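Local coordinates for ketosynthase (Streptomyces sp. MSC090213JE08, PDB 6KXD), which probably serves as the chain-length-factor partner in the ketosynthase/chain length factor pair of the ishigamide type II polyketide synthase, a complex expected to condense acyl-carrier-protein-bound units, at residues V144-G147 with R148-F151; A309-P312 with A313-S317. One frame throughout, in Å; residues are numbered along the deposited sequence.

Interaction 1: residues V144-G147 with R148-F151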
loop_
_atom_site.group_PDB
_atom_site.type_symbol
_atom_site.label_atom_id
_atom_site.label_comp_id
_atom_site.label_asym_id
_atom_site.label_seq_id
_atom_site.Cartn_x
_atom_site.Cartn_y
_atom_site.Cartn_z
ATOM N N VAL B 144 6.126 -25.492 -2.383
ATOM C CA VAL B 144 6.545 -24.358 -3.161
ATOM C C VAL B 144 8.049 -24.153 -2.948
ATOM O O VAL B 144 8.632 -24.695 -1.967
ATOM C CB VAL B 144 5.753 -23.113 -2.718
ATOM C CG1 VAL B 144 4.258 -23.314 -2.874
ATOM C CG2 VAL B 144 6.072 -22.722 -1.286
ATOM N N ASP B 145 8.654 -23.365 -3.848
ATOM C CA ASP B 145 10.007 -22.787 -3.644
ATOM C C ASP B 145 9.959 -21.856 -2.427
ATOM O O ASP B 145 9.588 -20.687 -2.515
ATOM C CB ASP B 145 10.495 -22.135 -4.937
ATOM C CG ASP B 145 11.914 -21.602 -4.865
ATOM O OD1 ASP B 145 12.426 -21.480 -3.745
ATOM O OD2 ASP B 145 12.458 -21.291 -5.932
ATOM N N ALA B 146 10.351 -22.382 -1.270
ATOM C CA ALA B 146 10.228 -21.685 0.000
ATOM C C ALA B 146 11.164 -20.467 0.048
ATOM O O ALA B 146 10.868 -19.525 0.759
ATOM C CB ALA B 146 10.480 -22.620 1.151
ATOM N N GLY B 147 12.262 -20.522 -0.706
ATOM C CA GLY B 147 13.243 -19.441 -0.775
ATOM C C GLY B 147 12.659 -18.230 -1.493
ATOM O O GLY B 147 13.108 -17.136 -1.297
ATOM N N ARG B 148 11.627 -18.449 -2.320
ATOM C CA ARG B 148 10.975 -17.333 -3.081
ATOM C C ARG B 148 9.980 -16.590 -2.191
ATOM O O ARG B 148 9.612 -15.453 -2.524
ATOM C CB ARG B 148 10.267 -17.824 -4.349
ATOM C CG ARG B 148 11.160 -18.390 -5.446
ATOM C CD ARG B 148 11.799 -17.422 -6.412
ATOM N NE ARG B 148 10.865 -16.711 -7.275
ATOM C CZ ARG B 148 10.280 -17.213 -8.363
ATOM N NH1 ARG B 148 10.391 -18.497 -8.648
ATOM N NH2 ARG B 148 9.572 -16.427 -9.159
ATOM N N ILE B 149 9.562 -17.179 -1.064
ATOM C CA ILE B 149 8.449 -16.653 -0.280
ATOM C C ILE B 149 8.730 -15.245 0.256
ATOM O O ILE B 149 7.889 -14.362 0.163
ATOM C CB ILE B 149 8.077 -17.654 0.841
ATOM C CG1 ILE B 149 7.379 -18.889 0.257
ATOM C CG2 ILE B 149 7.240 -16.992 1.914
ATOM C CD1 ILE B 149 6.916 -19.884 1.303
ATOM N N PRO B 150 9.904 -14.952 0.848
ATOM C CA PRO B 150 10.150 -13.600 1.365
ATOM C C PRO B 150 9.857 -12.536 0.278
ATOM O O PRO B 150 9.090 -11.516 0.477
ATOM C CB PRO B 150 11.618 -13.679 1.817
ATOM C CG PRO B 150 11.879 -15.153 2.069
ATOM C CD PRO B 150 11.009 -15.892 1.069
ATOM N N PHE B 151 10.278 -12.850 -0.942
ATOM C CA PHE B 151 10.248 -11.924 -2.042
ATOM C C PHE B 151 8.816 -11.612 -2.489
ATOM O O PHE B 151 8.610 -10.627 -3.154
ATOM C CB PHE B 151 11.099 -12.464 -3.193
ATOM C CG PHE B 151 12.546 -12.599 -2.814
ATOM C CD1 PHE B 151 13.363 -11.479 -2.740
ATOM C CD2 PHE B 151 13.097 -13.838 -2.524
ATOM C CE1 PHE B 151 14.697 -11.598 -2.379
ATOM C CE2 PHE B 151 14.437 -13.953 -2.176
ATOM C CZ PHE B 151 15.237 -12.834 -2.099
#
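D145 and R148 are the ends of the first of two overlapping type I beta turns, an illustration of how a loop can wind into a short helix, here 149-152, one i to i+3 bond at a time. The backbone bonds run from R148 N to D145 O (3.0 Å) and from I149 N to A146 O (3.2 Å). A weak bond from G147 N to D145 OD1 (3.2 Å) adds an Asx turn; chi1 of -176° sets the D145 carboxylate beside its own carbonyl carbon, within range of G147 N.

The charged side chains of D145 and R148 touch through carbon, not charge to charge. D145 OD2 rests against the aliphatic R148 CG at 3.2 Å, while R148 NH1 stays 4.4 Å from D145 OD2, beyond a salt bridge, with carboxylate and guanidinium planes 81° apart. Each charge has a nearer partner: OD2 pairs with K83, and NH2 of the arginine with D130 on helix 125-137.

Apolar contacts line the other flank. V144 and I149 cross at about a right angle, V144 CG2 to I149 CD1 at 3.9 Å, close to where R210 and L207 of the neighbouring ketosynthase subunit pack on V144 and I149, respectively. Further on, the F151 ring presents its edge to the turn, F151 CD2 lying 3.5 Å from G147 O.

Interaction 2: residues A309-P312 with A313-S317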
loop_
_atom_site.group_PDB
_atom_site.type_symbol
_atom_site.label_atom_id
_atom_site.label_comp_id
_atom_site.label_asym_id
_atom_site.label_seq_id
_atom_site.Cartn_x
_atom_site.Cartn_y
_atom_site.Cartn_z
ATOM N N ALA B 309 -5.623 20.053 -24.747
ATOM C CA ALA B 309 -6.497 21.257 -24.691
ATOM C C ALA B 309 -6.139 22.200 -23.530
ATOM O O ALA B 309 -6.394 23.392 -23.566
ATOM C CB ALA B 309 -7.913 20.806 -24.563
ATOM N N LEU B 310 -5.633 21.631 -22.453
ATOM C CA LEU B 310 -5.461 22.293 -21.213
ATOM C C LEU B 310 -4.142 23.065 -21.164
ATOM O O LEU B 310 -4.120 24.124 -20.558
ATOM C CB LEU B 310 -5.492 21.286 -20.077
ATOM C CG LEU B 310 -5.404 21.921 -18.699
ATOM C CD1 LEU B 310 -6.759 22.428 -18.286
ATOM C CD2 LEU B 310 -4.843 20.987 -17.671
ATOM N N VAL B 311 -3.058 22.511 -21.721
ATOM C CA VAL B 311 -1.754 23.145 -21.581
ATOM C C VAL B 311 -1.283 23.683 -22.923
ATOM O O VAL B 311 -1.805 23.311 -23.984
ATOM C CB VAL B 311 -0.725 22.185 -20.941
ATOM C CG1 VAL B 311 -1.206 21.749 -19.562
ATOM C CG2 VAL B 311 -0.454 21.008 -21.837
ATOM N N PRO B 312 -0.296 24.609 -22.945
ATOM C CA PRO B 312 0.247 25.086 -24.210
ATOM C C PRO B 312 0.715 23.893 -25.039
ATOM O O PRO B 312 1.345 22.963 -24.445
ATOM C CB PRO B 312 1.449 25.935 -23.796
ATOM C CG PRO B 312 1.115 26.377 -22.420
ATOM C CD PRO B 312 0.425 25.181 -21.802
ATOM N N ALA B 313 0.456 23.914 -26.350
ATOM C CA ALA B 313 0.857 22.805 -27.213
ATOM C C ALA B 313 2.363 22.522 -27.058
ATOM O O ALA B 313 2.778 21.373 -27.081
ATOM C CB ALA B 313 0.521 23.074 -28.653
ATOM N N ASP B 314 3.149 23.578 -26.876
ATOM C CA ASP B 314 4.591 23.454 -26.784
ATOM C C ASP B 314 4.983 22.664 -25.530
ATOM O O ASP B 314 6.065 22.010 -25.529
ATOM C CB ASP B 314 5.289 24.810 -26.740
ATOM C CG ASP B 314 5.499 25.486 -28.073
ATOM O OD1 ASP B 314 5.199 24.883 -29.119
ATOM O OD2 ASP B 314 6.049 26.575 -28.033
ATOM N N ALA B 315 4.144 22.663 -24.497
ATOM C CA ALA B 315 4.440 21.860 -23.300
ATOM C C ALA B 315 4.380 20.351 -23.606
ATOM O O ALA B 315 5.014 19.549 -22.903
ATOM C CB ALA B 315 3.525 22.235 -22.167
ATOM N N LEU B 316 3.649 19.942 -24.641
ATOM C CA LEU B 316 3.535 18.529 -24.941
ATOM C C LEU B 316 4.659 18.044 -25.862
ATOM O O LEU B 316 4.940 16.846 -25.893
ATOM C CB LEU B 316 2.165 18.243 -25.562
ATOM C CG LEU B 316 0.984 18.277 -24.601
ATOM C CD1 LEU B 316 -0.307 18.217 -25.378
ATOM C CD2 LEU B 316 1.012 17.140 -23.606
ATOM N N SER B 317 5.281 18.950 -26.612
ATOM C CA SER B 317 6.384 18.635 -27.514
ATOM C C SER B 317 7.724 18.740 -26.799
ATOM O O SER B 317 8.734 18.561 -27.412
ATOM C CB SER B 317 6.415 19.566 -28.687
ATOM O OG SER B 317 5.260 20.346 -28.697
#
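V311 packs on A315 and L316 immediately after helix 298-310 ends, as this residue leaves helical backbone angles for an extended conformation. The segment is an example of two successive helices joined by a two-residue extended linker: V311 and P312 join helix 298-310 to the short, weakly bonded helix 313-316. In V311 the CG2 methyl does the touching. With chi1 at -59° this branch stands between the backbone nitrogen and the carbonyl carbon, and it meets two consecutive residues of the next turn: V311 CG2 lies 4.1 Å from L316 CG and 4.2 Å from A315 CB. The valine and leucine side chains lie across each other at nearly a right angle.

P312 follows with the polar part of the junction. P312 O accepts a hydrogen bond from A315 N (2.8 Å), bent to 139° at the hydrogen, which closes a type I turn over A313 and D314. P312 O is also 3.2 Å from A315 CB, and P312 CD is 4.3 Å from the same CB. One residue later L316 N bonds to A313 O, extending the winding into helix 313-316.

Beneath the junction runs strand 287-291: V311 rests on V287 and A290, A315 on V287 and L316 on A290, with a backbone hydrogen bond between A315 and A290. L310, just before the linker, packs onto helix 265-280.

How the interactions relate
Both contacts show short helices started by a type I turn, with a valine a few residues before the helix, yet they do so in different settings. Interaction 1 comes first in the chain; the two lie on opposite sides of the chain's centre, with contact centres 26 and 22 Å from it. Their centres are 47 Å apart and their nearest atoms about 35 Å, so neither touches the other. V144, A146, I149 and P150 pack against the partner ketosynthase subunit, whereas no other protein chain of the assembly reaches 309-317. An acetate about 3 Å from the D314 side chain and a phosphate about 4 Å from that of P312, both probably from the crystallisation liquor, lie beside interaction 2 and are not evidence of a substrate site.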